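Local coordinates for quinoline 2-oxidoreductase large subunit (Pseudomonas putida, PDB 1T3Q), which forms the large subunit of a xanthine dehydrogenase-family molybdenum hydroxylase, binding the molybdopterin cytosine dinucleotide cofactor and oxidising quinoline, at residues B[85-90]-B[261-266]; B[142-147]-B[153-158]; B[315-320]-B[342-347]; B[646-651]-B[759-764]. All coordinates share one frame; numbering follows the deposited sequence.

Contact 1: residues B[85-90]-B[261-266]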
loop_
_atom_site.group_PDB
_atom_site.type_symbol
_atom_site.label_atom_id
_atom_site.label_comp_id
_atom_site.label_asym_id
_atom_site.label_seq_id
_atom_site.Cartn_x
_atom_site.Cartn_y
_atom_site.Cartn_z
ATOM N N GLN B 85 19.063 -6.286 22.930
ATOM C CA GLN B 85 19.810 -7.383 23.526
ATOM C C GLN B 85 19.395 -8.699 22.867
ATOM O O GLN B 85 20.058 -9.724 23.028
ATOM C CB GLN B 85 19.569 -7.443 25.039
ATOM C CG GLN B 85 18.275 -8.129 25.444
ATOM C CD GLN B 85 18.104 -8.220 26.954
ATOM O OE1 GLN B 85 19.072 -8.437 27.691
ATOM N NE2 GLN B 85 16.867 -8.075 27.419
ATOM N N GLY B 86 18.290 -8.670 22.127
ATOM C CA GLY B 86 17.848 -9.872 21.445
ATOM C C GLY B 86 16.514 -10.458 21.875
ATOM O O GLY B 86 15.722 -9.822 22.569
ATOM N N ILE B 87 16.285 -11.701 21.469
ATOM C CA ILE B 87 15.044 -12.400 21.758
ATOM C C ILE B 87 15.067 -13.122 23.097
ATOM O O ILE B 87 15.784 -14.104 23.261
ATOM C CB ILE B 87 14.739 -13.431 20.650
ATOM C CG1 ILE B 87 14.713 -12.727 19.288
ATOM C CG2 ILE B 87 13.414 -14.120 20.928
ATOM C CD1 ILE B 87 14.538 -13.668 18.110
ATOM N N VAL B 88 14.276 -12.624 24.044
ATOM C CA VAL B 88 14.176 -13.223 25.372
ATOM C C VAL B 88 13.084 -14.287 25.331
ATOM O O VAL B 88 11.931 -13.988 25.027
ATOM C CB VAL B 88 13.800 -12.166 26.430
ATOM C CG1 VAL B 88 13.774 -12.796 27.821
ATOM C CG2 VAL B 88 14.794 -11.019 26.383
ATOM N N ALA B 89 13.448 -15.529 25.629
ATOM C CA ALA B 89 12.490 -16.624 25.599
ATOM C C ALA B 89 12.463 -17.374 26.918
ATOM O O ALA B 89 13.481 -17.909 27.360
ATOM C CB ALA B 89 12.833 -17.585 24.458
ATOM N N THR B 90 11.293 -17.424 27.539
ATOM C CA THR B 90 11.151 -18.118 28.809
ATOM C C THR B 90 9.789 -18.791 28.925
ATOM O O THR B 90 8.909 -18.587 28.086
ATOM C CB THR B 90 11.336 -17.144 29.991
ATOM O OG1 THR B 90 11.410 -17.891 31.216
ATOM C CG2 THR B 90 10.178 -16.155 30.055
ATOM N N LEU B 261 9.478 -15.885 16.095
ATOM C CA LEU B 261 9.981 -14.539 15.893
ATOM C C LEU B 261 11.396 -14.774 15.389
ATOM O O LEU B 261 12.175 -15.482 16.030
ATOM C CB LEU B 261 10.018 -13.761 17.211
ATOM C CG LEU B 261 10.539 -12.332 17.047
ATOM C CD1 LEU B 261 9.551 -11.516 16.225
ATOM C CD2 LEU B 261 10.736 -11.691 18.415
ATOM N N HIS B 262 11.739 -14.208 14.239
ATOM C CA HIS B 262 13.080 -14.410 13.695
ATOM C C HIS B 262 13.969 -13.205 13.953
ATOM O O HIS B 262 13.514 -12.066 13.909
ATOM C CB HIS B 262 13.028 -14.643 12.182
ATOM C CG HIS B 262 11.914 -15.539 11.748
ATOM N ND1 HIS B 262 11.810 -16.850 12.157
ATOM C CD2 HIS B 262 10.835 -15.302 10.963
ATOM C CE1 HIS B 262 10.712 -17.381 11.648
ATOM N NE2 HIS B 262 10.103 -16.463 10.919
ATOM N N PRO B 263 15.251 -13.444 14.245
ATOM C CA PRO B 263 16.153 -12.318 14.487
ATOM C C PRO B 263 16.056 -11.326 13.324
ATOM O O PRO B 263 16.033 -10.114 13.526
ATOM C CB PRO B 263 17.520 -12.991 14.564
ATOM C CG PRO B 263 17.200 -14.286 15.232
ATOM C CD PRO B 263 15.914 -14.729 14.535
ATOM N N GLU B 264 15.974 -11.851 12.102
ATOM C CA GLU B 264 15.900 -10.994 10.922
ATOM C C GLU B 264 14.702 -10.047 10.902
ATOM O O GLU B 264 14.797 -8.955 10.348
ATOM C CB GLU B 264 15.923 -11.839 9.642
ATOM C CG GLU B 264 17.240 -12.565 9.412
ATOM C CD GLU B 264 17.265 -13.972 9.980
ATOM O OE1 GLU B 264 16.652 -14.210 11.043
ATOM O OE2 GLU B 264 17.914 -14.843 9.364
ATOM N N GLU B 265 13.579 -10.448 11.497
ATOM C CA GLU B 265 12.409 -9.569 11.523
ATOM C C GLU B 265 12.734 -8.325 12.336
ATOM O O GLU B 265 12.349 -7.210 11.979
ATOM C CB GLU B 265 11.191 -10.288 12.129
ATOM C CG GLU B 265 10.662 -11.410 11.252
ATOM C CD GLU B 265 9.522 -12.185 11.896
ATOM O OE1 GLU B 265 8.420 -12.227 11.303
ATOM O OE2 GLU B 265 9.728 -12.760 12.985
ATOM N N LEU B 266 13.458 -8.513 13.433
ATOM C CA LEU B 266 13.824 -7.379 14.257
ATOM C C LEU B 266 14.888 -6.578 13.527
ATOM O O LEU B 266 14.826 -5.352 13.484
ATOM C CB LEU B 266 14.361 -7.848 15.615
ATOM C CG LEU B 266 13.382 -8.647 16.480
ATOM C CD1 LEU B 266 14.040 -8.980 17.815
ATOM C CD2 LEU B 266 12.120 -7.843 16.702
#

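Contact 2: residues B[142-147]-B[153-158]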
loop_
_atom_site.group_PDB
_atom_site.type_symbol
_atom_site.label_atom_id
_atom_site.label_comp_id
_atom_site.label_asym_id
_atom_site.label_seq_id
_atom_site.Cartn_x
_atom_site.Cartn_y
_atom_site.Cartn_z
ATOM N N PRO B 142 35.245 -25.963 22.027
ATOM C CA PRO B 142 34.588 -27.274 22.046
ATOM C C PRO B 142 33.079 -27.058 21.989
ATOM O O PRO B 142 32.530 -26.237 22.726
ATOM C CB PRO B 142 35.054 -27.878 23.371
ATOM C CG PRO B 142 35.303 -26.664 24.229
ATOM C CD PRO B 142 35.999 -25.733 23.271
ATOM N N ALA B 143 32.417 -27.787 21.102
ATOM C CA ALA B 143 30.980 -27.647 20.934
ATOM C C ALA B 143 30.216 -28.864 21.427
ATOM O O ALA B 143 30.773 -29.959 21.538
ATOM C CB ALA B 143 30.659 -27.397 19.467
ATOM N N VAL B 144 28.940 -28.659 21.738
ATOM C CA VAL B 144 28.073 -29.741 22.186
ATOM C C VAL B 144 27.389 -30.194 20.903
ATOM O O VAL B 144 26.561 -29.481 20.340
ATOM C CB VAL B 144 27.032 -29.244 23.200
ATOM C CG1 VAL B 144 26.100 -30.385 23.589
ATOM C CG2 VAL B 144 27.739 -28.687 24.434
ATOM N N THR B 145 27.749 -31.387 20.448
ATOM C CA THR B 145 27.241 -31.915 19.189
ATOM C C THR B 145 26.026 -32.830 19.246
ATOM O O THR B 145 25.560 -33.301 18.209
ATOM C CB THR B 145 28.362 -32.659 18.458
ATOM O OG1 THR B 145 28.849 -33.712 19.298
ATOM C CG2 THR B 145 29.514 -31.705 18.148
ATOM N N GLY B 146 25.510 -33.082 20.443
ATOM C CA GLY B 146 24.357 -33.953 20.554
ATOM C C GLY B 146 23.885 -34.148 21.979
ATOM O O GLY B 146 24.516 -33.682 22.930
ATOM N N ILE B 147 22.771 -34.855 22.120
ATOM C CA ILE B 147 22.176 -35.126 23.420
ATOM C C ILE B 147 23.131 -35.827 24.381
ATOM O O ILE B 147 23.214 -35.463 25.551
ATOM C CB ILE B 147 20.899 -35.975 23.253
ATOM C CG1 ILE B 147 19.799 -35.120 22.618
ATOM C CG2 ILE B 147 20.452 -36.534 24.591
ATOM C CD1 ILE B 147 18.548 -35.896 22.256
ATOM N N GLY B 153 28.950 -34.699 28.658
ATOM C CA GLY B 153 30.197 -34.014 28.358
ATOM C C GLY B 153 30.534 -32.821 29.232
ATOM O O GLY B 153 29.717 -32.363 30.031
ATOM N N GLU B 154 31.752 -32.311 29.069
ATOM C CA GLU B 154 32.214 -31.166 29.841
ATOM C C GLU B 154 31.857 -29.844 29.167
ATOM O O GLU B 154 31.637 -28.838 29.838
ATOM C CB GLU B 154 33.731 -31.246 30.040
ATOM N N ALA B 155 31.798 -29.849 27.839
ATOM C CA ALA B 155 31.476 -28.634 27.098
ATOM C C ALA B 155 30.062 -28.123 27.381
ATOM O O ALA B 155 29.140 -28.904 27.627
ATOM C CB ALA B 155 31.652 -28.874 25.606
ATOM N N ARG B 156 29.908 -26.804 27.347
ATOM C CA ARG B 156 28.620 -26.161 27.576
ATOM C C ARG B 156 28.238 -25.435 26.283
ATOM O O ARG B 156 28.991 -24.595 25.790
ATOM C CB ARG B 156 28.726 -25.167 28.740
ATOM C CG ARG B 156 27.388 -24.576 29.180
ATOM C CD ARG B 156 27.505 -23.744 30.461
ATOM N NE ARG B 156 27.977 -24.539 31.595
ATOM C CZ ARG B 156 27.962 -24.132 32.864
ATOM N NH1 ARG B 156 28.416 -24.929 33.822
ATOM N NH2 ARG B 156 27.486 -22.934 33.179
ATOM N N ALA B 157 27.073 -25.766 25.732
ATOM C CA ALA B 157 26.608 -25.163 24.482
ATOM C C ALA B 157 26.410 -23.656 24.550
ATOM O O ALA B 157 26.890 -22.918 23.688
ATOM C CB ALA B 157 25.302 -25.829 24.036
ATOM N N ASN B 158 25.702 -23.204 25.579
ATOM C CA ASN B 158 25.405 -21.788 25.757
ATOM C C ASN B 158 25.972 -21.331 27.100
ATOM O O ASN B 158 25.438 -21.671 28.154
ATOM C CB ASN B 158 23.886 -21.598 25.695
ATOM C CG ASN B 158 23.467 -20.145 25.700
ATOM O OD1 ASN B 158 22.477 -19.770 25.061
ATOM N ND2 ASN B 158 24.197 -19.319 26.433
#

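Contact 3: residues B[315-320]-B[342-347]. With SO4 (sulfate ion), chain K.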
loop_
_atom_site.group_PDB
_atom_site.type_symbol
_atom_site.label_atom_id
_atom_site.label_comp_id
_atom_site.label_asym_id
_atom_site.label_seq_id
_atom_site.Cartn_x
_atom_site.Cartn_y
_atom_site.Cartn_z
ATOM N N LEU B 315 3.181 -47.651 31.196
ATOM C CA LEU B 315 3.929 -47.044 30.108
ATOM C C LEU B 315 5.011 -46.166 30.710
ATOM O O LEU B 315 4.743 -45.283 31.529
ATOM C CB LEU B 315 3.018 -46.209 29.207
ATOM C CG LEU B 315 3.719 -45.562 28.001
ATOM C CD1 LEU B 315 2.701 -45.219 26.934
ATOM C CD2 LEU B 315 4.467 -44.312 28.440
ATOM N N GLU B 316 6.242 -46.417 30.298
ATOM C CA GLU B 316 7.375 -45.642 30.776
ATOM C C GLU B 316 7.996 -44.924 29.583
ATOM O O GLU B 316 8.123 -45.508 28.507
ATOM C CB GLU B 316 8.391 -46.583 31.417
ATOM C CG GLU B 316 9.661 -45.923 31.896
ATOM C CD GLU B 316 10.486 -46.854 32.765
ATOM O OE1 GLU B 316 10.715 -48.012 32.347
ATOM O OE2 GLU B 316 10.903 -46.428 33.865
ATOM N N ASN B 317 8.365 -43.659 29.761
ATOM C CA ASN B 317 8.989 -42.921 28.669
ATOM C C ASN B 317 9.945 -41.842 29.134
ATOM O O ASN B 317 9.574 -40.942 29.886
ATOM C CB ASN B 317 7.939 -42.274 27.761
ATOM C CG ASN B 317 8.549 -41.712 26.473
ATOM O OD1 ASN B 317 8.276 -40.577 26.083
ATOM N ND2 ASN B 317 9.369 -42.516 25.809
ATOM N N ARG B 318 11.184 -41.949 28.677
ATOM C CA ARG B 318 12.225 -40.975 28.984
ATOM C C ARG B 318 12.409 -40.259 27.650
ATOM O O ARG B 318 12.896 -40.846 26.684
ATOM C CB ARG B 318 13.509 -41.692 29.400
ATOM C CG ARG B 318 14.736 -40.805 29.558
ATOM C CD ARG B 318 15.934 -41.666 29.948
ATOM N NE ARG B 318 17.215 -40.978 29.802
ATOM C CZ ARG B 318 17.649 -40.016 30.607
ATOM N NH1 ARG B 318 16.909 -39.615 31.631
ATOM N NH2 ARG B 318 18.828 -39.454 30.382
ATOM N N SER B 319 11.987 -39.005 27.595
ATOM C CA SER B 319 12.060 -38.227 26.367
ATOM C C SER B 319 13.096 -37.112 26.452
ATOM O O SER B 319 13.072 -36.304 27.377
ATOM C CB SER B 319 10.676 -37.637 26.070
ATOM O OG SER B 319 10.637 -36.995 24.809
ATOM N N ILE B 320 14.000 -37.067 25.478
ATOM C CA ILE B 320 15.040 -36.044 25.456
ATOM C C ILE B 320 15.024 -35.310 24.120
ATOM O O ILE B 320 14.962 -35.934 23.062
ATOM C CB ILE B 320 16.438 -36.656 25.657
ATOM C CG1 ILE B 320 16.438 -37.571 26.884
ATOM C CG2 ILE B 320 17.466 -35.542 25.839
ATOM C CD1 ILE B 320 17.682 -38.430 27.007
ATOM N N ALA B 342 3.083 -34.789 27.649
ATOM C CA ALA B 342 1.791 -34.462 28.235
ATOM C C ALA B 342 0.671 -35.297 27.612
ATOM O O ALA B 342 -0.310 -35.621 28.279
ATOM C CB ALA B 342 1.490 -32.978 28.062
ATOM N N VAL B 343 0.816 -35.646 26.337
ATOM C CA VAL B 343 -0.212 -36.432 25.651
ATOM C C VAL B 343 0.286 -37.817 25.244
ATOM O O VAL B 343 -0.258 -38.435 24.327
ATOM C CB VAL B 343 -0.708 -35.706 24.373
ATOM C CG1 VAL B 343 -1.299 -34.341 24.731
ATOM C CG2 VAL B 343 0.438 -35.543 23.392
ATOM N N ILE B 344 1.308 -38.307 25.937
ATOM C CA ILE B 344 1.906 -39.605 25.626
ATOM C C ILE B 344 0.955 -40.812 25.703
ATOM O O ILE B 344 1.192 -41.829 25.048
ATOM C CB ILE B 344 3.140 -39.866 26.537
ATOM C CG1 ILE B 344 4.040 -40.932 25.914
ATOM C CG2 ILE B 344 2.696 -40.317 27.923
ATOM C CD1 ILE B 344 4.794 -40.443 24.685
ATOM N N LEU B 345 -0.115 -40.713 26.488
ATOM C CA LEU B 345 -1.057 -41.824 26.610
ATOM C C LEU B 345 -2.054 -41.821 25.464
ATOM O O LEU B 345 -2.767 -42.801 25.236
ATOM C CB LEU B 345 -1.818 -41.753 27.935
ATOM C CG LEU B 345 -0.935 -41.833 29.181
ATOM C CD1 LEU B 345 -1.804 -41.807 30.430
ATOM C CD2 LEU B 345 -0.109 -43.105 29.126
ATOM N N GLY B 346 -2.099 -40.704 24.753
ATOM C CA GLY B 346 -3.008 -40.580 23.637
ATOM C C GLY B 346 -4.442 -40.974 23.940
ATOM O O GLY B 346 -5.088 -40.444 24.842
ATOM N N VAL B 347 -4.917 -41.951 23.184
ATOM C CA VAL B 347 -6.287 -42.433 23.258
ATOM C C VAL B 347 -6.516 -43.628 24.196
ATOM O O VAL B 347 -7.643 -44.116 24.333
ATOM C CB VAL B 347 -6.708 -42.791 21.807
ATOM C CG1 VAL B 347 -6.985 -44.262 21.659
ATOM C CG2 VAL B 347 -7.846 -41.934 21.377
HETATM S S SO4 K . 20.378 -37.948 33.413
HETATM O O1 SO4 K . 19.976 -38.362 34.773
HETATM O O2 SO4 K . 21.419 -38.862 32.905
HETATM O O3 SO4 K . 19.209 -38.003 32.521
HETATM O O4 SO4 K . 20.903 -36.570 33.450
#

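Contact 4: residues B[646-651]-B[759-764]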
loop_
_atom_site.group_PDB
_atom_site.type_symbol
_atom_site.label_atom_id
_atom_site.label_comp_id
_atom_site.label_asym_id
_atom_site.label_seq_id
_atom_site.Cartn_x
_atom_site.Cartn_y
_atom_site.Cartn_z
ATOM N N VAL B 646 3.386 -50.445 3.243
ATOM C CA VAL B 646 4.665 -50.182 2.607
ATOM C C VAL B 646 5.216 -51.461 2.007
ATOM O O VAL B 646 4.939 -52.560 2.490
ATOM C CB VAL B 646 5.719 -49.631 3.607
ATOM C CG1 VAL B 646 5.209 -48.356 4.260
ATOM C CG2 VAL B 646 6.052 -50.682 4.648
ATOM N N GLU B 647 5.986 -51.306 0.938
ATOM C CA GLU B 647 6.606 -52.439 0.272
ATOM C C GLU B 647 8.105 -52.190 0.253
ATOM O O GLU B 647 8.558 -51.152 -0.225
ATOM C CB GLU B 647 6.096 -52.574 -1.165
ATOM C CG GLU B 647 6.868 -53.607 -1.977
ATOM C CD GLU B 647 6.512 -53.574 -3.453
ATOM O OE1 GLU B 647 5.435 -54.084 -3.819
ATOM O OE2 GLU B 647 7.311 -53.026 -4.243
ATOM N N ILE B 648 8.865 -53.141 0.782
ATOM C CA ILE B 648 10.314 -53.028 0.823
ATOM C C ILE B 648 10.936 -54.100 -0.070
ATOM O O ILE B 648 10.602 -55.275 0.047
ATOM C CB ILE B 648 10.844 -53.230 2.255
ATOM C CG1 ILE B 648 10.244 -52.175 3.188
ATOM C CG2 ILE B 648 12.361 -53.155 2.261
ATOM C CD1 ILE B 648 10.575 -52.404 4.651
ATOM N N ASP B 649 11.833 -53.691 -0.963
ATOM C CA ASP B 649 12.504 -54.633 -1.857
ATOM C C ASP B 649 13.587 -55.351 -1.053
ATOM O O ASP B 649 14.466 -54.709 -0.487
ATOM C CB ASP B 649 13.146 -53.887 -3.030
ATOM C CG ASP B 649 13.687 -54.824 -4.088
ATOM O OD1 ASP B 649 12.888 -55.320 -4.907
ATOM O OD2 ASP B 649 14.907 -55.078 -4.095
ATOM N N ALA B 650 13.526 -56.678 -1.007
ATOM C CA ALA B 650 14.501 -57.457 -0.243
ATOM C C ALA B 650 15.945 -57.330 -0.725
ATOM O O ALA B 650 16.878 -57.537 0.049
ATOM C CB ALA B 650 14.093 -58.929 -0.228
ATOM N N SER B 651 16.135 -56.986 -1.992
ATOM C CA SER B 651 17.485 -56.862 -2.541
ATOM C C SER B 651 18.057 -55.450 -2.565
ATOM O O SER B 651 19.257 -55.264 -2.356
ATOM C CB SER B 651 17.527 -57.439 -3.960
ATOM O OG SER B 651 17.316 -58.839 -3.943
ATOM N N ASP B 759 6.272 -53.844 10.626
ATOM C CA ASP B 759 5.419 -54.996 10.353
ATOM C C ASP B 759 6.019 -55.778 9.191
ATOM O O ASP B 759 6.023 -57.009 9.192
ATOM C CB ASP B 759 4.007 -54.549 9.979
ATOM C CG ASP B 759 3.048 -55.721 9.835
ATOM O OD1 ASP B 759 2.873 -56.459 10.825
ATOM O OD2 ASP B 759 2.479 -55.908 8.738
ATOM N N ALA B 760 6.534 -55.051 8.204
ATOM C CA ALA B 760 7.129 -55.665 7.023
ATOM C C ALA B 760 8.346 -56.520 7.356
ATOM O O ALA B 760 8.554 -57.578 6.760
ATOM C CB ALA B 760 7.521 -54.579 6.011
ATOM N N LEU B 761 9.142 -56.062 8.315
ATOM C CA LEU B 761 10.358 -56.769 8.701
ATOM C C LEU B 761 10.219 -57.651 9.938
ATOM O O LEU B 761 11.172 -58.323 10.337
ATOM C CB LEU B 761 11.480 -55.753 8.927
ATOM C CG LEU B 761 11.770 -54.813 7.753
ATOM C CD1 LEU B 761 12.803 -53.779 8.164
ATOM C CD2 LEU B 761 12.254 -55.621 6.561
ATOM N N ALA B 762 9.035 -57.653 10.541
ATOM C CA ALA B 762 8.797 -58.447 11.741
ATOM C C ALA B 762 9.219 -59.911 11.610
ATOM O O ALA B 762 9.827 -60.464 12.521
ATOM C CB ALA B 762 7.328 -58.362 12.137
ATOM N N HIS B 763 8.910 -60.535 10.478
ATOM C CA HIS B 763 9.256 -61.940 10.289
ATOM C C HIS B 763 10.758 -62.222 10.338
ATOM O O HIS B 763 11.171 -63.370 10.517
ATOM C CB HIS B 763 8.662 -62.470 8.977
ATOM C CG HIS B 763 9.334 -61.948 7.745
ATOM N ND1 HIS B 763 9.241 -60.632 7.343
ATOM C CD2 HIS B 763 10.098 -62.571 6.817
ATOM C CE1 HIS B 763 9.916 -60.469 6.219
ATOM N NE2 HIS B 763 10.447 -61.631 5.878
ATOM N N LEU B 764 11.572 -61.184 10.176
ATOM C CA LEU B 764 13.022 -61.343 10.220
ATOM C C LEU B 764 13.527 -61.061 11.628
ATOM O O LEU B 764 14.730 -61.080 11.879
ATOM C CB LEU B 764 13.702 -60.382 9.242
ATOM C CG LEU B 764 13.429 -60.577 7.749
ATOM C CD1 LEU B 764 14.123 -59.470 6.967
ATOM C CD2 LEU B 764 13.934 -61.946 7.302
#

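Contact 1: residues B[85-90]-B[261-266]
Ile87, on a short strand of the a/b hammerhead region, drives its side chain against the start of helix 263-275 in the molybdopterin-binding region, where Leu261, Pro263 and Leu266 receive it. The contact is almost wholly the work of this one isoleucine. Its CG1 stands beside the backbone N (chi1 -56°) and the chain continues extended, which carries CD1 outward to the turn before the helix. There CD1 lies 3.6 Å from the carbonyl O of Leu261 and 4.0 Å from the ring CG of Pro263. One bond further back, CG1 touches Leu261 CD2 at 4.2 Å and Leu266 CD1 at 4.1 Å; the isoleucine and Leu266 side chains pass at a slant. A long, branched aliphatic residue suits a place that must reach across to several apolar groups at once. Proline suits the first turn, where its missing N-H costs no helical bond and its ring CG and CD give the isoleucine methyl an apolar surface. His262 is the N-cap, with its CB turned away from the strand. Its backbone N donates to Glu265 OE2 at 2.8 Å, nearly straight at 172°, on the anti side of the carboxylate; the other oxygen, OE1, is hydrogen-bonded to Thr221. Helix 226-237 supports Leu261 and Leu266 through residues such as Phe228 and Val233. The His262 side chain is about 11 Å from the dioxosulfidomolybdenum ion. The arrangement is a buried apolar contact joining a two-stranded antiparallel sheet to a helix N-terminus, where a glutamate at N3 binds the N-cap N-H as in one half of a capping box.

Contact 2: residues B[142-147]-B[153-158]
Val144 is the tight centre of this contact, its CG2 methyl pushed against the backbone of Ala155 to Ala157. That methyl comes within 3.3 Å of Ala157 N and 3.5 Å of Ala155 O, and meets the methyl of Ala157, CG2 to CB, at 3.8 Å. With CG1 anti to the backbone N (chi1 177°), CG2 is placed beside that N and faces the second loop. The two alanines suit their positions because a single methyl lets the chains come close: the CA atoms of Val144 and Ala157 are only 5.3 Å apart. Several peptide groups here are bonded to side-chain amides. Asn164 is hydrogen-bonded to both Ala157 N and Ala155 O, while Asn363 holds Val144 N and Ala157 O and so ties the two loops together. Toward the solvent the packing thins. Exposed Pro142 touches Ala155 CB with its carbonyl O, 4.0 Å away, and with its own CB at 4.2 Å. Arg156 starts away from the first loop, and its NH2 is hydrogen-bonded to Leu161 O. No hydrogen bond passes directly between the segments; the touching is mostly methyl on methyl and methyl on peptide. Gly146, the N-cap, and Gly153, where helical geometry ends, frame helix 147-152. The pattern is that of a short helix between two loops that link strands 135-140 and 165-170, the loops brought together by valine on alanines.

Contact 3: residues B[315-320]-B[342-347]
Ile344, in the turn after helix 337-342, lays its side chain against Leu315 and Asn317 of strand 312-322. From CB the longer branch leaves roughly opposite the backbone N (chi1 -160°). Its CG1 meets Leu315 CD2 at 4.2 Å; a bend at the next bond (chi2 72°) then brings the terminal CD1 to Asn317 OD1 at 3.8 Å, crossing that side chain at a slant. A branched apolar residue suits this buried place, where it meets two strand residues at once. The amide oxygen is not left to a methyl alone, since it accepts a hydrogen bond from Asn300. Leu315 also sends CD1 to Leu345 CD2, 4.1 Å away, the two leucines running past each other in opposite directions. Gly346 closes the type I turn, and its positive phi (50°) favours glycine. Arg318, extended from CG to NE, presents its guanidinium edge to a sulfate, probably from the crystallisation liquor, with NH1 and NH2 sharing O3 at 2.9 and 2.6 Å. An alanine in place of Arg318 removes both donors to O3, and the sulfate would probably be held less firmly there. Arg168 NH1 binds the sulfate too, and Glu301 and Glu356 make long, weak ion pairs with Arg318. Strand 312-322 runs between strands 298-306 and 352-360; Met302 of the former also touches Ile344, and Val353 of the latter touches Leu345, while helix 147-152 packs against Arg318 and Ile320.

Contact 4: residues B[646-651]-B[759-764]
Ile648 is the bump here, and the surface of helix 744-761 around Ala760 and Leu761 is the hollow that takes it. Its CG1 lies beside the backbone N (chi1 -60°), and the extended chain pushes CD1 toward the helix. That methyl settles 4.0 Å from Ala760 CB and 4.1 Å from Leu761 CD2. Alanine suits the floor because its lone methyl keeps the helix surface low, so that Ile648 CD1 can settle into it, while Leu761, crossing the isoleucine at about a right angle, raises a wall next to it. Val757, one turn earlier, touches Ile648 as well. A second, shallower bump is Val646, whose CG2 comes to 4.4 Å from Ala760 CB and also leans on Ala756. Beta-branched residues fit such a strand face, being stiff and broad near the backbone. Glu647 between them starts away from the helix and forms a salt bridge with Arg656 of the adjoining strand. From the same helix, Asp759 accepts a hydrogen bond at OD2 from Leu458 N, which ties the helix to strand 454-467. The contact is apolar and buried, the layering of an alpha/beta unit in which a helix packs on one face of a mixed sheet.

Along the chain, contact 1 brackets contact 2, and contacts 3 and 4 follow in turn. Contact 1 joins the hammerhead region to the first molybdopterin-binding region, within which contact 3 lies; contact 4 sets helix 744-761 on the sheet that contains strand 636-649. Contacts 2 and 3 touch directly, Ile147 CG2 meeting Ile320 CG2 at 3.4 Å, so helix 147-152 rests on strand 312-322. Other pairs stay separate: the centres of contacts 3 and 4 are about 28 Å apart, and those of contacts 1 and 4, on opposite sides of the chain's centre, about 46 Å. The four contacts thus hold separate parts of the one subunit, and contact 1 lies with its His262 side chain about 11 Å from the dioxosulfidomolybdenum ion.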